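Local coordinates for protein polyporopepsin (Irpex lacteus, PDB 1WKR) that hydrolyses peptide bonds with broad specificity as a pepsin-family aspartic endopeptidase and clots milk, at residues Ala2-Ala7 / Asn157-Phe162; Gly21-Thr26 / Val47-Ser52; Glu72-Val77 / Ile84-Ile89; Asn238-Leu243 / Thr280-Ser285; Gln272-Asn277 / Tyr290-Asp295. All blocks are in the same frame, centred on the assembly; numbering follows the deposited sequence.

Interaction 1: Ala2-Ala7 / Asn157-Phe162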
# COMPACT_ATOMS: atom_id res chain seq x y z
N ALA A 2 9.57 17.42 -10.46
CA ALA A 2 9.23 16.02 -9.96
C ALA A 2 10.49 15.33 -9.58
O ALA A 2 11.65 15.66 -9.99
CB ALA A 2 8.53 15.25 -11.05
N GLY A 3 10.36 14.33 -8.68
CA GLY A 3 11.53 13.55 -8.28
C GLY A 3 11.09 12.20 -7.80
O GLY A 3 9.94 12.00 -7.34
N SER A 4 12.01 11.26 -7.89
CA SER A 4 11.77 9.83 -7.51
C SER A 4 12.60 9.44 -6.36
O SER A 4 13.69 10.04 -6.06
CB SER A 4 11.93 8.94 -8.65
OG SER A 4 11.02 9.13 -9.73
N VAL A 5 12.25 8.34 -5.69
CA VAL A 5 13.03 7.67 -4.66
C VAL A 5 12.93 6.19 -4.84
O VAL A 5 11.81 5.68 -5.12
CB VAL A 5 12.69 8.10 -3.25
CG1 VAL A 5 11.35 7.81 -2.92
CG2 VAL A 5 13.54 7.57 -2.25
N PRO A 6 13.98 5.41 -4.76
CA PRO A 6 13.87 3.91 -4.86
C PRO A 6 13.16 3.40 -3.64
O PRO A 6 13.15 3.99 -2.59
CB PRO A 6 15.35 3.46 -4.86
CG PRO A 6 16.13 4.67 -5.09
CD PRO A 6 15.40 5.85 -4.57
N ALA A 7 12.54 2.24 -3.82
CA ALA A 7 11.81 1.58 -2.71
C ALA A 7 12.21 0.09 -2.71
O ALA A 7 12.44 -0.54 -3.75
CB ALA A 7 10.29 1.73 -2.93
N ASN A 157 13.64 -2.85 -5.81
CA ASN A 157 13.12 -3.00 -7.19
C ASN A 157 11.91 -2.10 -7.43
O ASN A 157 11.27 -2.20 -8.48
CB ASN A 157 12.77 -4.45 -7.48
CG ASN A 157 11.59 -4.96 -6.67
OD1 ASN A 157 10.93 -4.19 -5.96
ND2 ASN A 157 11.21 -6.25 -6.80
N GLY A 158 11.66 -1.15 -6.53
CA GLY A 158 10.47 -0.27 -6.60
C GLY A 158 10.85 1.16 -6.72
O GLY A 158 12.04 1.56 -6.62
N GLU A 159 9.83 2.01 -6.91
CA GLU A 159 10.07 3.46 -7.08
C GLU A 159 8.84 4.22 -6.68
O GLU A 159 7.72 3.83 -7.00
CB GLU A 159 10.45 3.80 -8.55
CG GLU A 159 10.79 5.28 -8.76
CD GLU A 159 11.09 5.51 -10.19
OE1 GLU A 159 10.13 5.51 -11.02
OE2 GLU A 159 12.24 5.78 -10.51
N LEU A 160 9.04 5.32 -5.99
CA LEU A 160 8.00 6.38 -5.80
C LEU A 160 8.37 7.55 -6.64
O LEU A 160 9.54 8.00 -6.58
CB LEU A 160 7.90 6.81 -4.34
CG LEU A 160 7.05 5.90 -3.45
CD1 LEU A 160 7.26 4.48 -3.50
CD2 LEU A 160 6.97 6.56 -2.03
N THR A 161 7.43 8.12 -7.36
CA THR A 161 7.69 9.36 -8.14
C THR A 161 6.65 10.37 -7.67
O THR A 161 5.43 10.15 -7.74
CB THR A 161 7.57 9.18 -9.64
OG1 THR A 161 8.47 8.09 -10.05
CG2 THR A 161 7.99 10.40 -10.38
N PHE A 162 7.14 11.49 -7.17
CA PHE A 162 6.27 12.59 -6.71
C PHE A 162 6.18 13.65 -7.83
O PHE A 162 7.21 14.19 -8.28
CB PHE A 162 6.88 13.25 -5.47
CG PHE A 162 6.82 12.33 -4.25
CD1 PHE A 162 5.67 12.32 -3.45
CD2 PHE A 162 7.86 11.47 -3.94
CE1 PHE A 162 5.61 11.51 -2.31
CE2 PHE A 162 7.72 10.61 -2.82
CZ PHE A 162 6.62 10.65 -2.02
O HOH W 1 13.07 8.16 -12.02

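Interaction 2: Gly21-Thr26 / Val47-Ser52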
# COMPACT_ATOMS: atom_id res chain seq x y z
N GLY A 21 15.73 15.73 9.66
CA GLY A 21 16.66 16.67 10.41
C GLY A 21 17.70 17.27 9.46
O GLY A 21 17.83 16.97 8.31
N SER A 22 18.48 18.09 10.13
CA SER A 22 19.69 18.73 9.51
C SER A 22 20.75 18.88 10.56
O SER A 22 20.62 19.74 11.47
CB SER A 22 19.33 20.10 8.97
OG SER A 22 20.43 20.67 8.32
N PRO A 23 21.75 18.05 10.51
CA PRO A 23 22.06 17.05 9.49
C PRO A 23 20.99 15.87 9.61
O PRO A 23 20.46 15.61 10.67
CB PRO A 23 23.43 16.52 9.87
CG PRO A 23 23.52 16.78 11.23
CD PRO A 23 22.83 18.09 11.54
N ALA A 24 20.78 15.26 8.48
CA ALA A 24 19.66 14.24 8.37
C ALA A 24 20.15 12.87 8.90
O ALA A 24 21.23 12.41 8.59
CB ALA A 24 19.23 14.12 6.92
N THR A 25 19.26 12.28 9.68
CA THR A 25 19.38 10.85 10.01
C THR A 25 18.44 10.12 9.06
O THR A 25 17.33 10.57 8.82
CB THR A 25 18.98 10.62 11.49
OG1 THR A 25 20.03 11.22 12.31
CG2 THR A 25 18.93 9.15 11.87
N THR A 26 18.87 8.96 8.56
CA THR A 26 18.02 8.16 7.72
C THR A 26 17.19 7.16 8.47
O THR A 26 17.68 6.44 9.37
CB THR A 26 18.91 7.38 6.77
OG1 THR A 26 19.58 8.32 5.90
CG2 THR A 26 18.05 6.50 5.79
N VAL A 47 16.36 11.48 16.26
CA VAL A 47 17.56 12.36 16.46
C VAL A 47 17.12 13.77 16.25
O VAL A 47 16.73 14.19 15.09
CB VAL A 47 18.62 11.95 15.51
CG1 VAL A 47 19.85 12.89 15.73
CG2 VAL A 47 19.03 10.47 15.80
N LYS A 48 17.10 14.60 17.28
CA LYS A 48 16.59 15.96 17.25
C LYS A 48 17.70 16.91 16.86
O LYS A 48 18.78 16.99 17.50
CB LYS A 48 16.05 16.34 18.62
CG LYS A 48 14.78 15.51 18.89
CD LYS A 48 14.17 15.96 20.26
CE LYS A 48 12.89 15.15 20.58
NZ LYS A 48 12.33 15.61 21.90
N THR A 49 17.51 17.66 15.79
CA THR A 49 18.45 18.64 15.30
C THR A 49 17.77 19.96 15.30
O THR A 49 16.65 20.16 15.74
CB THR A 49 18.91 18.29 13.87
OG1 THR A 49 17.75 18.39 12.97
CG2 THR A 49 19.47 16.90 13.78
N SER A 50 18.50 21.00 14.73
CA SER A 50 17.95 22.31 14.83
C SER A 50 16.68 22.59 14.05
O SER A 50 15.92 23.48 14.32
CB SER A 50 18.99 23.36 14.29
OG SER A 50 19.20 23.18 12.90
N THR A 51 16.36 21.66 13.09
CA THR A 51 15.14 21.82 12.30
C THR A 51 13.91 21.13 13.02
O THR A 51 12.80 21.27 12.52
CB THR A 51 15.30 21.20 10.94
OG1 THR A 51 15.83 19.90 11.00
CG2 THR A 51 16.29 22.06 10.04
N SER A 52 14.15 20.42 14.08
CA SER A 52 13.03 19.81 14.88
C SER A 52 12.33 20.90 15.68
O SER A 52 13.05 21.66 16.40
CB SER A 52 13.63 18.75 15.79
OG SER A 52 12.57 18.17 16.58
O HOH W 2 21.07 22.53 11.08

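Interaction 3: Glu72-Val77 / Ile84-Ile89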
# COMPACT_ATOMS: atom_id res chain seq x y z
N GLU A 72 3.63 14.76 18.23
CA GLU A 72 3.80 15.35 16.89
C GLU A 72 4.86 16.41 16.91
O GLU A 72 4.84 17.32 17.82
CB GLU A 72 2.48 15.88 16.39
CG GLU A 72 2.41 16.16 14.90
CD GLU A 72 2.34 14.90 14.06
OE1 GLU A 72 2.17 13.77 14.53
OE2 GLU A 72 2.41 15.05 12.75
N TYR A 73 5.73 16.47 15.95
CA TYR A 73 6.79 17.47 15.74
C TYR A 73 6.68 18.01 14.36
O TYR A 73 6.05 17.41 13.50
CB TYR A 73 8.15 16.81 15.91
CG TYR A 73 8.51 16.36 17.29
CD1 TYR A 73 8.05 15.17 17.80
CD2 TYR A 73 9.29 17.19 18.14
CE1 TYR A 73 8.38 14.74 19.09
CE2 TYR A 73 9.61 16.75 19.46
CZ TYR A 73 9.15 15.54 19.86
OH TYR A 73 9.47 15.18 21.17
N THR A 74 7.39 19.11 14.04
CA THR A 74 7.73 19.45 12.68
C THR A 74 9.21 19.26 12.47
O THR A 74 10.03 19.45 13.43
CB THR A 74 7.22 20.78 12.23
OG1 THR A 74 7.86 21.81 13.06
CG2 THR A 74 5.75 20.96 12.36
N ASP A 75 9.63 18.94 11.28
CA ASP A 75 11.03 18.73 10.98
C ASP A 75 11.25 18.76 9.47
O ASP A 75 10.26 18.76 8.68
CB ASP A 75 11.52 17.38 11.58
CG ASP A 75 12.98 17.45 12.02
OD1 ASP A 75 13.79 18.10 11.39
OD2 ASP A 75 13.34 16.70 12.97
N THR A 76 12.48 18.81 9.04
CA THR A 76 12.82 18.78 7.61
C THR A 76 12.91 17.33 7.20
O THR A 76 13.67 16.54 7.78
CB THR A 76 14.14 19.48 7.37
OG1 THR A 76 13.90 20.88 7.64
CG2 THR A 76 14.59 19.39 5.92
N VAL A 77 12.16 16.97 6.16
CA VAL A 77 12.12 15.57 5.63
C VAL A 77 12.67 15.56 4.25
O VAL A 77 12.26 16.41 3.40
CB VAL A 77 10.64 15.12 5.66
CG1 VAL A 77 10.45 13.83 4.88
CG2 VAL A 77 10.21 14.95 7.13
N ILE A 84 11.41 18.80 2.28
CA ILE A 84 10.24 19.40 2.82
C ILE A 84 10.57 20.02 4.15
O ILE A 84 10.68 19.29 5.16
CB ILE A 84 9.09 18.36 3.08
CG1 ILE A 84 8.85 17.55 1.81
CG2 ILE A 84 7.85 19.08 3.55
CD1 ILE A 84 8.05 16.26 2.11
N PRO A 85 10.74 21.32 4.23
CA PRO A 85 10.97 21.97 5.54
C PRO A 85 9.54 21.94 6.32
O PRO A 85 8.53 22.11 5.64
CB PRO A 85 11.40 23.42 5.16
CG PRO A 85 11.15 23.64 3.69
CD PRO A 85 10.83 22.30 3.09
N LYS A 86 9.55 21.72 7.51
CA LYS A 86 8.45 21.82 8.34
C LYS A 86 7.32 20.82 8.07
O LYS A 86 6.16 21.13 8.24
CB LYS A 86 7.95 23.26 8.43
CG LYS A 86 8.99 24.31 8.95
CD LYS A 86 8.27 25.62 9.54
CE LYS A 86 7.34 25.10 10.66
NZ LYS A 86 6.90 26.45 11.61
N GLN A 87 7.72 19.65 7.61
CA GLN A 87 6.77 18.52 7.58
C GLN A 87 6.34 18.13 8.99
O GLN A 87 7.21 17.97 9.85
CB GLN A 87 7.45 17.33 6.90
CG GLN A 87 6.54 16.06 6.89
CD GLN A 87 5.28 16.23 6.10
OE1 GLN A 87 5.36 16.69 4.93
NE2 GLN A 87 4.13 15.87 6.64
N SER A 88 5.06 18.00 9.23
CA SER A 88 4.57 17.51 10.53
C SER A 88 4.73 15.98 10.51
O SER A 88 4.21 15.31 9.58
CB SER A 88 3.18 17.95 10.72
OG SER A 88 2.73 17.54 12.02
N ILE A 89 5.39 15.45 11.52
CA ILE A 89 5.64 14.01 11.69
C ILE A 89 5.26 13.58 13.08
O ILE A 89 5.38 14.34 14.08
CB ILE A 89 7.12 13.65 11.41
CG1 ILE A 89 8.10 14.36 12.39
CG2 ILE A 89 7.46 14.00 9.96
CD1 ILE A 89 9.46 13.81 12.31
O HOH W 3 11.97 22.06 9.30

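Interaction 4: Asn238-Leu243 / Thr280-Ser285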
# COMPACT_ATOMS: atom_id res chain seq x y z
N ASN A 238 -2.48 -24.29 8.15
CA ASN A 238 -1.99 -23.92 9.52
C ASN A 238 -0.83 -23.14 9.45
O ASN A 238 -0.64 -22.08 10.22
CB ASN A 238 -1.80 -25.24 10.43
CG ASN A 238 -1.29 -24.94 11.85
OD1 ASN A 238 -2.09 -24.63 12.74
ND2 ASN A 238 0.06 -24.95 12.04
N ASN A 239 0.30 -23.60 8.96
CA ASN A 239 1.63 -23.18 9.19
C ASN A 239 1.71 -21.67 8.61
O ASN A 239 2.58 -20.88 9.10
CB ASN A 239 2.65 -24.06 8.57
CG ASN A 239 2.81 -25.44 9.22
OD1 ASN A 239 2.04 -25.74 10.03
ND2 ASN A 239 3.78 -26.16 8.82
N THR A 240 0.84 -21.26 7.60
CA THR A 240 0.98 -19.95 6.95
C THR A 240 -0.08 -18.95 7.23
O THR A 240 0.21 -17.76 7.03
CB THR A 240 1.09 -20.18 5.42
OG1 THR A 240 -0.14 -20.71 4.94
CG2 THR A 240 2.27 -21.08 5.00
N GLY A 241 -1.30 -19.34 7.51
CA GLY A 241 -2.38 -18.42 7.47
C GLY A 241 -2.85 -17.95 6.10
O GLY A 241 -3.67 -17.06 5.93
N LEU A 242 -2.32 -18.68 5.06
CA LEU A 242 -2.73 -18.42 3.64
C LEU A 242 -3.52 -19.57 3.15
O LEU A 242 -3.37 -20.77 3.64
CB LEU A 242 -1.50 -18.20 2.81
CG LEU A 242 -0.62 -16.96 3.20
CD1 LEU A 242 0.52 -16.83 2.25
CD2 LEU A 242 -1.46 -15.67 3.22
N LEU A 243 -4.30 -19.42 2.11
CA LEU A 243 -4.90 -20.57 1.41
C LEU A 243 -3.82 -21.35 0.72
O LEU A 243 -2.79 -20.80 0.33
CB LEU A 243 -5.84 -20.03 0.37
CG LEU A 243 -7.15 -19.42 0.86
CD1 LEU A 243 -7.93 -18.77 -0.29
CD2 LEU A 243 -8.02 -20.43 1.60
N THR A 280 9.42 -19.96 3.17
CA THR A 280 9.75 -20.05 4.62
C THR A 280 9.47 -18.71 5.26
O THR A 280 9.24 -18.70 6.51
CB THR A 280 11.23 -20.44 4.82
OG1 THR A 280 12.00 -19.56 4.20
CG2 THR A 280 11.42 -21.71 4.32
N ALA A 281 9.45 -17.64 4.55
CA ALA A 281 9.22 -16.27 5.14
C ALA A 281 7.85 -16.21 5.75
O ALA A 281 7.58 -15.35 6.62
CB ALA A 281 9.43 -15.18 4.14
N ILE A 282 6.87 -16.99 5.30
CA ILE A 282 5.49 -17.05 5.82
C ILE A 282 5.14 -18.34 6.54
O ILE A 282 4.02 -18.62 6.84
CB ILE A 282 4.47 -16.68 4.75
CG1 ILE A 282 4.61 -17.53 3.46
CG2 ILE A 282 4.34 -15.18 4.53
CD1 ILE A 282 3.97 -18.70 3.33
N GLY A 283 6.22 -19.14 6.81
CA GLY A 283 6.00 -20.38 7.65
C GLY A 283 5.63 -21.59 6.81
O GLY A 283 5.26 -22.53 7.31
N GLY A 284 5.75 -21.41 5.48
CA GLY A 284 5.31 -22.49 4.56
C GLY A 284 6.53 -23.48 4.23
O GLY A 284 7.62 -23.16 4.64
N SER A 285 6.10 -24.43 3.54
CA SER A 285 7.19 -25.43 3.11
C SER A 285 7.52 -25.29 1.68
O SER A 285 6.72 -24.62 0.89
CB SER A 285 6.69 -26.68 3.28
OG SER A 285 5.26 -27.13 2.60
O HOH W 4 5.92 -25.24 6.99
O HOH W 5 2.61 -16.84 8.28

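Interaction 5: Gln272-Asn277 / Tyr290-Asp295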
# COMPACT_ATOMS: atom_id res chain seq x y z
N GLN A 272 -1.23 -14.67 -8.20
CA GLN A 272 -2.08 -15.00 -7.05
C GLN A 272 -1.38 -15.79 -5.99
O GLN A 272 -1.99 -16.09 -4.97
CB GLN A 272 -3.32 -15.77 -7.53
CG GLN A 272 -4.34 -14.87 -8.25
CD GLN A 272 -5.42 -15.70 -8.90
OE1 GLN A 272 -6.19 -16.40 -8.23
NE2 GLN A 272 -5.46 -15.69 -10.20
N ILE A 273 -0.10 -16.14 -6.20
CA ILE A 273 0.63 -17.00 -5.23
C ILE A 273 1.78 -16.25 -4.62
O ILE A 273 2.37 -15.33 -5.21
CB ILE A 273 1.06 -18.37 -5.85
CG1 ILE A 273 2.35 -18.25 -6.67
CG2 ILE A 273 -0.11 -18.97 -6.62
CD1 ILE A 273 2.85 -19.58 -7.19
N TRP A 274 2.15 -16.66 -3.37
CA TRP A 274 3.32 -16.15 -2.69
C TRP A 274 4.58 -16.64 -3.40
O TRP A 274 4.55 -17.81 -3.90
CB TRP A 274 3.28 -16.62 -1.22
CG TRP A 274 4.39 -16.14 -0.37
CD1 TRP A 274 5.57 -16.72 -0.15
CD2 TRP A 274 4.41 -14.89 0.37
NE1 TRP A 274 6.39 -15.93 0.66
CE2 TRP A 274 5.68 -14.82 0.97
CE3 TRP A 274 3.52 -13.83 0.53
CZ2 TRP A 274 6.10 -13.68 1.78
CZ3 TRP A 274 3.86 -12.76 1.36
CH2 TRP A 274 5.15 -12.66 1.91
N PRO A 275 5.64 -15.88 -3.49
CA PRO A 275 6.87 -16.38 -4.16
C PRO A 275 7.38 -17.64 -3.48
O PRO A 275 7.79 -17.63 -2.31
CB PRO A 275 7.84 -15.20 -4.00
CG PRO A 275 7.30 -14.32 -2.91
CD PRO A 275 5.80 -14.48 -3.05
N ARG A 276 7.35 -18.76 -4.24
CA ARG A 276 7.58 -20.05 -3.61
C ARG A 276 9.01 -20.25 -3.09
O ARG A 276 9.16 -20.95 -2.06
CB ARG A 276 7.23 -21.16 -4.58
CG ARG A 276 5.73 -21.29 -4.76
CD ARG A 276 5.32 -22.26 -5.85
NE ARG A 276 5.56 -21.67 -7.19
CZ ARG A 276 5.10 -22.23 -8.32
NH1 ARG A 276 4.52 -23.43 -8.31
NH2 ARG A 276 5.20 -21.57 -9.46
N ASN A 277 9.97 -19.57 -3.65
CA ASN A 277 11.34 -19.70 -3.10
C ASN A 277 11.43 -19.03 -1.82
O ASN A 277 12.46 -19.23 -1.09
CB ASN A 277 12.39 -19.22 -4.10
CG ASN A 277 12.50 -17.78 -4.24
OD1 ASN A 277 11.52 -17.03 -4.56
ND2 ASN A 277 13.65 -17.16 -3.93
N TYR A 290 0.94 -21.29 -1.96
CA TYR A 290 0.10 -20.54 -1.03
C TYR A 290 -0.40 -19.30 -1.75
O TYR A 290 0.31 -18.67 -2.56
CB TYR A 290 0.90 -20.10 0.25
CG TYR A 290 1.51 -21.30 0.93
CD1 TYR A 290 0.77 -22.15 1.68
CD2 TYR A 290 2.87 -21.55 0.79
CE1 TYR A 290 1.34 -23.32 2.34
CE2 TYR A 290 3.46 -22.66 1.47
CZ TYR A 290 2.66 -23.42 2.17
OH TYR A 290 3.31 -24.58 2.80
N LEU A 291 -1.62 -18.90 -1.49
CA LEU A 291 -2.29 -17.81 -2.20
C LEU A 291 -2.23 -16.53 -1.45
O LEU A 291 -2.30 -16.48 -0.20
CB LEU A 291 -3.71 -18.16 -2.54
CG LEU A 291 -3.94 -19.51 -3.25
CD1 LEU A 291 -5.39 -19.70 -3.61
CD2 LEU A 291 -3.02 -19.60 -4.48
N ILE A 292 -2.17 -15.41 -2.21
CA ILE A 292 -2.12 -14.07 -1.60
C ILE A 292 -3.46 -13.35 -1.63
O ILE A 292 -3.52 -12.21 -1.20
CB ILE A 292 -0.94 -13.22 -2.13
CG1 ILE A 292 -0.91 -13.08 -3.67
CG2 ILE A 292 0.37 -13.83 -1.63
CD1 ILE A 292 -2.10 -12.36 -4.24
N VAL A 293 -4.49 -14.01 -2.10
CA VAL A 293 -5.87 -13.52 -1.95
C VAL A 293 -6.36 -13.92 -0.60
O VAL A 293 -6.33 -15.14 -0.27
CB VAL A 293 -6.78 -14.05 -3.09
CG1 VAL A 293 -8.22 -13.62 -2.85
CG2 VAL A 293 -6.27 -13.54 -4.42
N GLY A 294 -6.76 -12.98 0.22
CA GLY A 294 -7.20 -13.22 1.60
C GLY A 294 -8.52 -12.66 1.93
O GLY A 294 -9.12 -11.94 1.10
N ASP A 295 -8.98 -12.92 3.13
CA ASP A 295 -10.28 -12.51 3.61
C ASP A 295 -10.14 -11.17 4.28
O ASP A 295 -9.38 -11.02 5.26
CB ASP A 295 -10.82 -13.57 4.59
CG ASP A 295 -12.31 -13.44 4.87
OD1 ASP A 295 -12.85 -12.33 4.86
OD2 ASP A 295 -13.01 -14.50 5.03
O HOH W 6 3.46 -20.00 -2.48

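Interaction 1: Ala2-Ala7 / Asn157-Phe162
Ser-4 OG is gripped twice: by Thr-161 OG1 at 2.8 Å, where either hydroxyl could be the donor, and by a water at 3.2 Å that donates to Glu-159 OE2. Both hydroxyls stand anti to their own carbonyl carbon, so they meet tip to tip above the antiparallel non-hydrogen-bonded pair Ser-4/Thr-161. Glu-159 comes in from the next pair along the same face. Its CG is anti to the backbone N (chi1 -176°), which lays CG against Ser-4 CB at 3.8 Å and carries the carboxylate out to the shared water. OE1 lies close to Asp-166 OD2, a like charge, which may raise its pKa, though Lys-169 also lies against this side chain.

On the other face Val-5 and Leu-160 run side by side, with Val-5 CG1, in the crowded position between N and carbonyl carbon, touching Leu-160 CB at 3.9 Å. Leu-160 reaches on with CD1 to Ala-7 CB, and its side chain is about 9 Å from that of the active-site Asp-32.

Six backbone bonds join the strands, two at each of the pairs Gly-3/Phe-162, Val-5/Leu-160 and Ala-7/Gly-158. At the far end Asn-157 and Gly-158 both face Ala-7, a classic beta bulge. There Ala-7 N sits above the carbonyl plane of Gly-158 O, 72° out of it. The Asn-157 amide turns off to Tyr-14 OH and Glu-148 O.

Strand 155-162 pairs next with 142-146, which leads on to 316-321: this is the interdomain sheet of pepsin-like proteases, into which the N-terminal strand is laid.

Interaction 2: Gly21-Thr26 / Val47-Ser52
Thr-49 and Thr-51 both hold OG1 in the crowded position between backbone N and carbonyl carbon (chi1 65° for Thr-49), and this aims the two hydroxyls at the backbone of Gly-21 and Ser-22. They sit on a type I beta turn, Thr-49 to Ser-52, in the N-terminal lobe of the pepsin fold, where the loop after strand 39-40 closes over the connection between strands 14-20 and 25-32.

Ser-22 N donates to Thr-49 OG1 at 2.9 Å, a nearly straight bond (170°). Thr-51 OG1 lies close by, but its firm partner is Asp-75 OD1 on strand 67-79. Gly-21 passes directly beneath the two hydroxyls, its CA 3.3 Å from Thr-49 OG1. With phi at 101° a CB here would strike that oxygen, and it would also jam against the preceding carbonyl, so the position needs a glycine.

The threonine methyls do the apolar work. Thr-49 CG2 lies 4.2 Å from Pro-23 CD, beside the cis peptide that kinks the chain, and also touches Pro-23 O, while Thr-51 CG2 packs on Ser-22 CB at 3.8 Å. Farther along, the side chains of Thr-25 and Val-47 cross at about a right angle, with Thr-25 OG1 set against Val-47 CB at 3.6 Å.

On the solvent side one water donates to Ser-22 O and meets Ser-50 OG at 2.7 Å.

Interaction 3: Glu72-Val77 / Ile84-Ile89
Strand 72-77 runs antiparallel to strand 87-89, their axes 4.6 Å apart at closest and 136° between directions, and the register slips by one residue between Asp-75 and Val-77, a beta bulge. Two backbone hydrogen bonds join each of the pairs Tyr-73/Ile-89, Asp-75/Gln-87 and Val-77/Ile-84, though Gln-87 N to Asp-75 O is weak (120°). Opposite the slip lies a type II turn, Ile-84 to Gln-87, where one water joins Lys-86 N to Thr-76 OG1.

Glu-72 sets CG anti to its backbone N and bends at chi2 (73°), swinging the carboxylate across Ser-88 and Ile-89 of the neighbouring strand. Ser-88 OG donates to the anti lone pair of Glu-72 OE2 at 2.6 Å. Glu-72 OE1 and OE2 each lie 3.3 Å from Ile-89 O, acceptor beside acceptor; burial and this carbonyl would tend to raise the pKa, while the Ser-88 hydroxyl works the other way. An alanine here would take OE2 away and would probably leave the Ser-88 hydroxyl in want of an acceptor and residues 88-89 less well covered.

Val-77 CG2 presses on Gln-87 CB at 3.7 Å. Gln-87 NE2 donates to Ser-88 O and OE1 accepts from Asn-131.

Ile-84 meets helix 128-134, and Val-77 and Ile-89 meet strand 14-20. This is the hairpin of strands 67-79 and 82-96 in the N-terminal lobe of the pepsin fold.

Interaction 4: Asn238-Leu243 / Thr280-Ser285
Thr-240 CG2 is the pivot. It presses on Ile-282 CD1 at 3.4 Å, tighter than usual for two methyl carbons, and touches Gly-284 CA at the same distance. A CB on Gly-284 would be tight against this methyl. Ile-282 reaches over with CG1 in the crowded position between N and carbonyl carbon (chi1 55°) and chi2 at 88°, so that its CD1 also meets Leu-242 CD1 at 4.1 Å, the two side chains crossing at about a right angle. Behind the methyls, Thr-240 CA makes a CA-H...O contact with Ile-282 O.

Two waters stitch the backbones. One donates both to Thr-240 O and to Ile-282 O, the latter at 2.7 Å; the other accepts a hydrogen bond from Asn-239 ND2 and donates to Gly-283 O. Gly-283 has positive phi, and a CB there would run into Asn-239 O.

Thr-240 is itself locked from behind: OG1 accepts from Leu-242 N at 3.0 Å and is also hydrogen-bonded to Asp-237 OD2. An alanine here would lose both OG1 and CG2 and would probably loosen the turn as well as the packing on Ile-282. Asn-238, two residues before, is a predicted glycosylation site that bears no sugar in this crystal.

Farther out, Tyr-290 of strand 289-295 touches Thr-240, Leu-242 and Ile-282, and Trp-274 touches Ile-282. An ST turn at Thr-240 thus carries one surface loop of the C-terminal lobe against another.

Interaction 5: Gln272-Asn277 / Tyr290-Asp295
A single beta bridge, Ile-273 with Leu-291, fastens the long loop after strand 263-267 to the broken strand 289-295 in the C-terminal lobe. Two backbone bonds frame it. Trp-274 N donates to Tyr-290 O at 2.8 Å, in the carbonyl plane, whereas Ile-292 N reaches Gln-272 O from 37° above that carbonyl's plane. A water lies between Trp-274 O, 2.8 Å away, and Tyr-290 N, from which it accepts at 2.9 Å.

Ile-292 points at the loop with CG1 in the crowded position. Its CG1 lies along Gln-272 O at 3.5 Å, and its CG2 meets the indole of Trp-274 edge-on, in the ring plane, at CE3 (3.8 Å). Pro-275 CD sits over one face of that indole, toward the rim, and NE1 bonds to Leu-278 O. On the other flank Ile-273 CG2 and Leu-291 CD2 touch at 3.7 Å, while Ile-273 CD1 lies against a face of the Arg-276 guanidinium, whose NE forms a salt bridge with the C-terminal carboxylate of Asn-340.

All the touching residues are buried, so the backbone bonds compensate these amides and carbonyls for the water they lose, while the aliphatic branches seal the sides.

How the interactions relate
Interactions 1, 2 and 3 belong to the N-terminal half and the sheet between the lobes, interactions 4 and 5 to the C-terminal lobe. Interaction 5 is the fully buried one, backbone bonds wrapped in aliphatic groups; 1 and 3 are antiparallel strand pairings, each broken by a bulge. Of the surface contacts, 2 has two threonines, a direct hydrogen bond and one water, whereas 4 is bridged by two waters alone. Each surface contact backs onto a more buried one: Gly-21 N lies 2.9 Å from Thr-76 O, joining 2 to 3, and Ser-285 N bonds Tyr-290 OH, joining 4 to 5. The centres of 3 and 5 lie about 38 Å apart. Interaction 1 closes a chain loop that encloses 2 and 3.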